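PDB 6TZ0: RNA-dependent RNA Polymerase from Bombyx mori cytoplasmic polyhedrosis virus, which catalyses RNA-templated synthesis of RNA, making plus strands in transcription and complementary minus strands in replication of the double-stranded RNA genome. Local coordinates for residues Ala1018-Val1031 against Gly1195-Tyr1209. Numbering follows the deposited sequence.
Sequences ALHLYEFEVEDVTV and GKRLGMVLHPGLIAY
R1197 meets E1027 side-on, and the pairing illustrates how a salt bridge can reinforce a backbone ladder: NE reaches E1027 OE1 at 2.6 Å and NH2 reaches the same OE1 at 3.0 Å. That oxygen lies in the guanidinium plane, although the carboxylate itself is turned 65° from it. A bend at chi3 (69°) in the otherwise extended arginine brings this edge round to the glutamate. V1029 CG1 sits over one guanidinium face, and E1027 OE2 forms a salt bridge with R1163, so the carboxylate bridges two arginines.

Further along, strands 1022-1027 and 1196-1202 run antiparallel, with paired backbone bonds at E1023-V1201 and E1025-G1199. F1024 and M1200 lie alongside each other on the sheet face that also carries Y1022 and L1198; M1200 CG is 3.8 Å from F1024 CE1, and SD stands obliquely 4.7 Å from the ring centroid, a Met-aromatic contact. H1185 of helix 1174-1188 stacks on the same phenyl ring.

On the N-terminal side of 1022-1027, L1021 CD1 rests over the H1203 imidazole face in a CH-pi contact, 3.9 Å from its centroid, while P1204 CD touches the opposite face. L1206, from the helix that follows, inserts CD1 3.4 Å from L1021 O.

The register slips by two residues between V1026 and T1030, giving a beta bulge in an antiparallel ladder that joins distant parts of the C-terminal region, strand 1022-1027 forming an outer strand of a small mixed sheet.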
loop_
_atom_site.group_PDB
_atom_site.type_symbol
_atom_site.label_atom_id
_atom_site.label_comp_id
_atom_site.label_asym_id
_atom_site.label_seq_id
_atom_site.Cartn_x
_atom_site.Cartn_y
_atom_site.Cartn_z
ATOM N N ALA A 1018 34.215 10.151 31.512
ATOM C CA ALA A 1018 34.685 11.391 32.109
ATOM C C ALA A 1018 34.200 12.603 31.334
ATOM O O ALA A 1018 34.249 13.719 31.857
ATOM C CB ALA A 1018 36.211 11.401 32.182
ATOM N N LEU A 1019 33.722 12.400 30.103
ATOM C CA LEU A 1019 33.173 13.479 29.295
ATOM C C LEU A 1019 31.842 13.994 29.818
ATOM O O LEU A 1019 31.391 15.048 29.366
ATOM C CB LEU A 1019 32.997 13.022 27.848
ATOM C CG LEU A 1019 34.267 12.729 27.054
ATOM C CD1 LEU A 1019 33.929 12.228 25.668
ATOM C CD2 LEU A 1019 35.146 13.964 26.979
ATOM N N HIS A 1020 31.194 13.289 30.744
ATOM C CA HIS A 1020 29.979 13.826 31.337
ATOM C C HIS A 1020 30.256 14.899 32.377
ATOM O O HIS A 1020 29.324 15.596 32.779
ATOM C CB HIS A 1020 29.143 12.724 31.992
ATOM C CG HIS A 1020 28.662 11.676 31.040
ATOM N ND1 HIS A 1020 29.302 10.468 30.884
ATOM C CD2 HIS A 1020 27.626 11.665 30.170
ATOM C CE1 HIS A 1020 28.670 9.748 29.977
ATOM N NE2 HIS A 1020 27.649 10.452 29.525
ATOM N N LEU A 1021 31.507 15.071 32.799
ATOM C CA LEU A 1021 31.819 15.931 33.938
ATOM C C LEU A 1021 32.043 17.368 33.465
ATOM O O LEU A 1021 33.164 17.848 33.310
ATOM C CB LEU A 1021 33.026 15.390 34.689
ATOM C CG LEU A 1021 32.846 13.957 35.183
ATOM C CD1 LEU A 1021 34.055 13.473 35.950
ATOM C CD2 LEU A 1021 31.614 13.852 36.022
ATOM N N TYR A 1022 30.930 18.057 33.237
ATOM C CA TYR A 1022 30.949 19.450 32.828
ATOM C C TYR A 1022 29.729 20.154 33.395
ATOM O O TYR A 1022 28.653 19.565 33.508
ATOM C CB TYR A 1022 31.003 19.588 31.298
ATOM C CG TYR A 1022 29.835 19.014 30.532
ATOM C CD1 TYR A 1022 29.831 17.695 30.122
ATOM C CD2 TYR A 1022 28.759 19.808 30.175
ATOM C CE1 TYR A 1022 28.775 17.172 29.413
ATOM C CE2 TYR A 1022 27.700 19.296 29.474
ATOM C CZ TYR A 1022 27.716 17.984 29.090
ATOM O OH TYR A 1022 26.654 17.487 28.382
ATOM N N GLU A 1023 29.900 21.424 33.753
ATOM C CA GLU A 1023 28.817 22.214 34.316
ATOM C C GLU A 1023 28.817 23.623 33.749
ATOM O O GLU A 1023 29.726 24.035 33.028
ATOM C CB GLU A 1023 28.873 22.255 35.845
ATOM C CG GLU A 1023 28.190 21.071 36.474
ATOM C CD GLU A 1023 26.687 21.121 36.248
ATOM O OE1 GLU A 1023 26.124 22.238 36.254
ATOM O OE2 GLU A 1023 26.070 20.060 36.035
ATOM N N PHE A 1024 27.766 24.359 34.097
ATOM C CA PHE A 1024 27.463 25.656 33.512
ATOM C C PHE A 1024 27.046 26.601 34.621
ATOM O O PHE A 1024 26.062 26.343 35.319
ATOM C CB PHE A 1024 26.351 25.538 32.467
ATOM C CG PHE A 1024 26.770 24.828 31.225
ATOM C CD1 PHE A 1024 27.386 25.514 30.196
ATOM C CD2 PHE A 1024 26.589 23.464 31.102
ATOM C CE1 PHE A 1024 27.782 24.856 29.055
ATOM C CE2 PHE A 1024 26.989 22.802 29.968
ATOM C CZ PHE A 1024 27.586 23.496 28.944
ATOM N N GLU A 1025 27.782 27.692 34.774
ATOM C CA GLU A 1025 27.487 28.691 35.782
ATOM C C GLU A 1025 26.760 29.861 35.143
ATOM O O GLU A 1025 26.971 30.178 33.971
ATOM C CB GLU A 1025 28.766 29.167 36.468
ATOM C CG GLU A 1025 29.458 28.078 37.250
ATOM C CD GLU A 1025 30.711 28.564 37.935
ATOM O OE1 GLU A 1025 31.097 29.729 37.709
ATOM O OE2 GLU A 1025 31.315 27.781 38.697
ATOM N N VAL A 1026 25.905 30.507 35.923
ATOM C CA VAL A 1026 25.043 31.564 35.416
ATOM C C VAL A 1026 25.699 32.910 35.684
ATOM O O VAL A 1026 25.971 33.262 36.836
ATOM C CB VAL A 1026 23.650 31.491 36.057
ATOM C CG1 VAL A 1026 22.791 32.643 35.586
ATOM C CG2 VAL A 1026 22.999 30.164 35.734
ATOM N N GLU A 1027 25.955 33.660 34.621
ATOM C CA GLU A 1027 26.463 35.016 34.724
ATOM C C GLU A 1027 25.304 36.003 34.786
ATOM O O GLU A 1027 24.159 35.676 34.482
ATOM C CB GLU A 1027 27.369 35.337 33.538
ATOM C CG GLU A 1027 28.680 34.577 33.519
ATOM C CD GLU A 1027 29.499 34.883 32.281
ATOM O OE1 GLU A 1027 28.957 35.523 31.358
ATOM O OE2 GLU A 1027 30.687 34.509 32.234
ATOM N N ASP A 1028 25.615 37.232 35.185
ATOM C CA ASP A 1028 24.624 38.295 35.258
ATOM C C ASP A 1028 24.483 39.066 33.947
ATOM O O ASP A 1028 23.787 40.085 33.910
ATOM C CB ASP A 1028 24.959 39.243 36.409
ATOM C CG ASP A 1028 26.380 39.753 36.348
ATOM O OD1 ASP A 1028 27.155 39.278 35.491
ATOM O OD2 ASP A 1028 26.725 40.639 37.156
ATOM N N VAL A 1029 25.114 38.594 32.878
ATOM C CA VAL A 1029 24.988 39.185 31.554
ATOM C C VAL A 1029 23.806 38.531 30.857
ATOM O O VAL A 1029 23.757 37.303 30.726
ATOM C CB VAL A 1029 26.279 39.008 30.740
ATOM C CG1 VAL A 1029 26.091 39.515 29.326
ATOM C CG2 VAL A 1029 27.426 39.726 31.412
ATOM N N THR A 1030 22.848 39.341 30.417
ATOM C CA THR A 1030 21.698 38.844 29.677
ATOM C C THR A 1030 22.054 38.751 28.202
ATOM O O THR A 1030 22.584 39.703 27.627
ATOM C CB THR A 1030 20.484 39.752 29.866
ATOM O OG1 THR A 1030 20.775 41.052 29.349
ATOM C CG2 THR A 1030 20.136 39.872 31.330
ATOM N N VAL A 1031 21.785 37.594 27.600
ATOM C CA VAL A 1031 22.043 37.438 26.177
ATOM C C VAL A 1031 21.000 38.206 25.376
ATOM O O VAL A 1031 19.896 38.503 25.846
ATOM C CB VAL A 1031 22.063 35.954 25.778
ATOM C CG1 VAL A 1031 23.177 35.234 26.489
ATOM C CG2 VAL A 1031 20.738 35.305 26.084
ATOM N N GLY A 1195 17.267 33.801 30.433
ATOM C CA GLY A 1195 17.924 34.668 29.479
ATOM C C GLY A 1195 19.293 35.174 29.871
ATOM O O GLY A 1195 19.715 36.217 29.367
ATOM N N LYS A 1196 20.004 34.467 30.737
ATOM C CA LYS A 1196 21.341 34.845 31.168
ATOM C C LYS A 1196 22.398 34.060 30.403
ATOM O O LYS A 1196 22.140 32.983 29.863
ATOM C CB LYS A 1196 21.507 34.607 32.666
ATOM C CG LYS A 1196 20.619 35.454 33.546
ATOM C CD LYS A 1196 21.079 36.891 33.563
ATOM C CE LYS A 1196 20.286 37.703 34.566
ATOM N NZ LYS A 1196 20.716 39.124 34.617
ATOM N N ARG A 1197 23.605 34.615 30.366
ATOM C CA ARG A 1197 24.708 33.966 29.674
ATOM C C ARG A 1197 25.359 32.934 30.586
ATOM O O ARG A 1197 25.513 33.158 31.788
ATOM C CB ARG A 1197 25.734 35.004 29.216
ATOM C CG ARG A 1197 26.833 34.443 28.331
ATOM C CD ARG A 1197 27.767 35.502 27.794
ATOM N NE ARG A 1197 28.601 36.100 28.827
ATOM C CZ ARG A 1197 29.408 37.133 28.621
ATOM N NH1 ARG A 1197 29.491 37.677 27.416
ATOM N NH2 ARG A 1197 30.139 37.616 29.613
ATOM N N LEU A 1198 25.737 31.799 30.013
ATOM C CA LEU A 1198 26.345 30.719 30.771
ATOM C C LEU A 1198 27.861 30.743 30.649
ATOM O O LEU A 1198 28.427 31.257 29.683
ATOM C CB LEU A 1198 25.810 29.366 30.304
ATOM C CG LEU A 1198 24.322 29.151 30.555
ATOM C CD1 LEU A 1198 23.865 27.832 29.970
ATOM C CD2 LEU A 1198 24.031 29.217 32.036
ATOM N N GLY A 1199 28.515 30.175 31.657
ATOM C CA GLY A 1199 29.950 29.977 31.646
ATOM C C GLY A 1199 30.287 28.538 31.973
ATOM O O GLY A 1199 29.848 28.017 32.999
ATOM N N MET A 1200 31.057 27.882 31.114
ATOM C CA MET A 1200 31.278 26.448 31.224
ATOM C C MET A 1200 32.539 26.162 32.029
ATOM O O MET A 1200 33.589 26.761 31.785
ATOM C CB MET A 1200 31.386 25.816 29.836
ATOM C CG MET A 1200 31.419 24.298 29.847
ATOM S SD MET A 1200 31.460 23.578 28.199
ATOM C CE MET A 1200 33.161 23.878 27.761
ATOM N N VAL A 1201 32.428 25.246 32.986
ATOM C CA VAL A 1201 33.568 24.751 33.745
ATOM C C VAL A 1201 33.747 23.273 33.430
ATOM O O VAL A 1201 32.770 22.553 33.202
ATOM C CB VAL A 1201 33.401 24.995 35.261
ATOM C CG1 VAL A 1201 33.434 26.477 35.550
ATOM C CG2 VAL A 1201 32.092 24.431 35.760
ATOM N N LEU A 1202 35.000 22.832 33.381
ATOM C CA LEU A 1202 35.331 21.468 33.010
ATOM C C LEU A 1202 36.129 20.806 34.121
ATOM O O LEU A 1202 36.652 21.464 35.022
ATOM C CB LEU A 1202 36.130 21.421 31.704
ATOM C CG LEU A 1202 35.405 21.913 30.452
ATOM C CD1 LEU A 1202 36.314 21.884 29.250
ATOM C CD2 LEU A 1202 34.173 21.089 30.184
ATOM N N HIS A 1203 36.208 19.489 34.045
ATOM C CA HIS A 1203 36.918 18.619 34.965
ATOM C C HIS A 1203 38.309 18.323 34.415
ATOM O O HIS A 1203 38.471 18.177 33.201
ATOM C CB HIS A 1203 36.125 17.329 35.167
ATOM C CG HIS A 1203 36.649 16.431 36.245
ATOM N ND1 HIS A 1203 37.428 15.330 35.980
ATOM C CD2 HIS A 1203 36.512 16.474 37.590
ATOM C CE1 HIS A 1203 37.742 14.728 37.112
ATOM N NE2 HIS A 1203 37.200 15.404 38.105
ATOM N N PRO A 1204 39.334 18.292 35.275
ATOM C CA PRO A 1204 40.694 18.012 34.783
ATOM C C PRO A 1204 40.857 16.619 34.204
ATOM O O PRO A 1204 41.709 16.413 33.331
ATOM C CB PRO A 1204 41.560 18.212 36.034
ATOM C CG PRO A 1204 40.774 19.128 36.887
ATOM C CD PRO A 1204 39.344 18.758 36.669
ATOM N N GLY A 1205 40.052 15.661 34.660
ATOM C CA GLY A 1205 40.001 14.366 34.014
ATOM C C GLY A 1205 39.416 14.414 32.619
ATOM O O GLY A 1205 39.820 13.635 31.756
ATOM N N LEU A 1206 38.481 15.334 32.370
ATOM C CA LEU A 1206 37.958 15.507 31.017
ATOM C C LEU A 1206 39.032 16.055 30.087
ATOM O O LEU A 1206 39.169 15.591 28.950
ATOM C CB LEU A 1206 36.733 16.423 31.041
ATOM C CG LEU A 1206 35.804 16.585 29.831
ATOM C CD1 LEU A 1206 34.421 16.886 30.346
ATOM C CD2 LEU A 1206 36.224 17.692 28.875
ATOM N N ILE A 1207 39.812 17.029 30.567
ATOM C CA ILE A 1207 40.923 17.575 29.793
ATOM C C ILE A 1207 41.976 16.503 29.548
ATOM O O ILE A 1207 42.511 16.377 28.439
ATOM C CB ILE A 1207 41.519 18.796 30.518
ATOM C CG1 ILE A 1207 40.436 19.839 30.788
ATOM C CG2 ILE A 1207 42.635 19.415 29.708
ATOM C CD1 ILE A 1207 39.771 20.359 29.546
ATOM N N ALA A 1208 42.257 15.691 30.572
ATOM C CA ALA A 1208 43.236 14.619 30.447
ATOM C C ALA A 1208 42.760 13.518 29.511
ATOM O O ALA A 1208 43.579 12.868 28.858
ATOM C CB ALA A 1208 43.549 14.042 31.826
ATOM N N TYR A 1209 41.451 13.293 29.436
ATOM C CA TYR A 1209 40.930 12.299 28.512
ATOM C C TYR A 1209 40.911 12.816 27.083
ATOM O O TYR A 1209 41.101 12.036 26.144
ATOM C CB TYR A 1209 39.524 11.869 28.935
ATOM C CG TYR A 1209 38.960 10.767 28.074
ATOM C CD1 TYR A 1209 39.381 9.455 28.236
ATOM C CD2 TYR A 1209 38.021 11.040 27.088
ATOM C CE1 TYR A 1209 38.885 8.447 27.444
ATOM C CE2 TYR A 1209 37.516 10.034 26.290
ATOM C CZ TYR A 1209 37.952 8.741 26.475
ATOM O OH TYR A 1209 37.453 7.736 25.687
#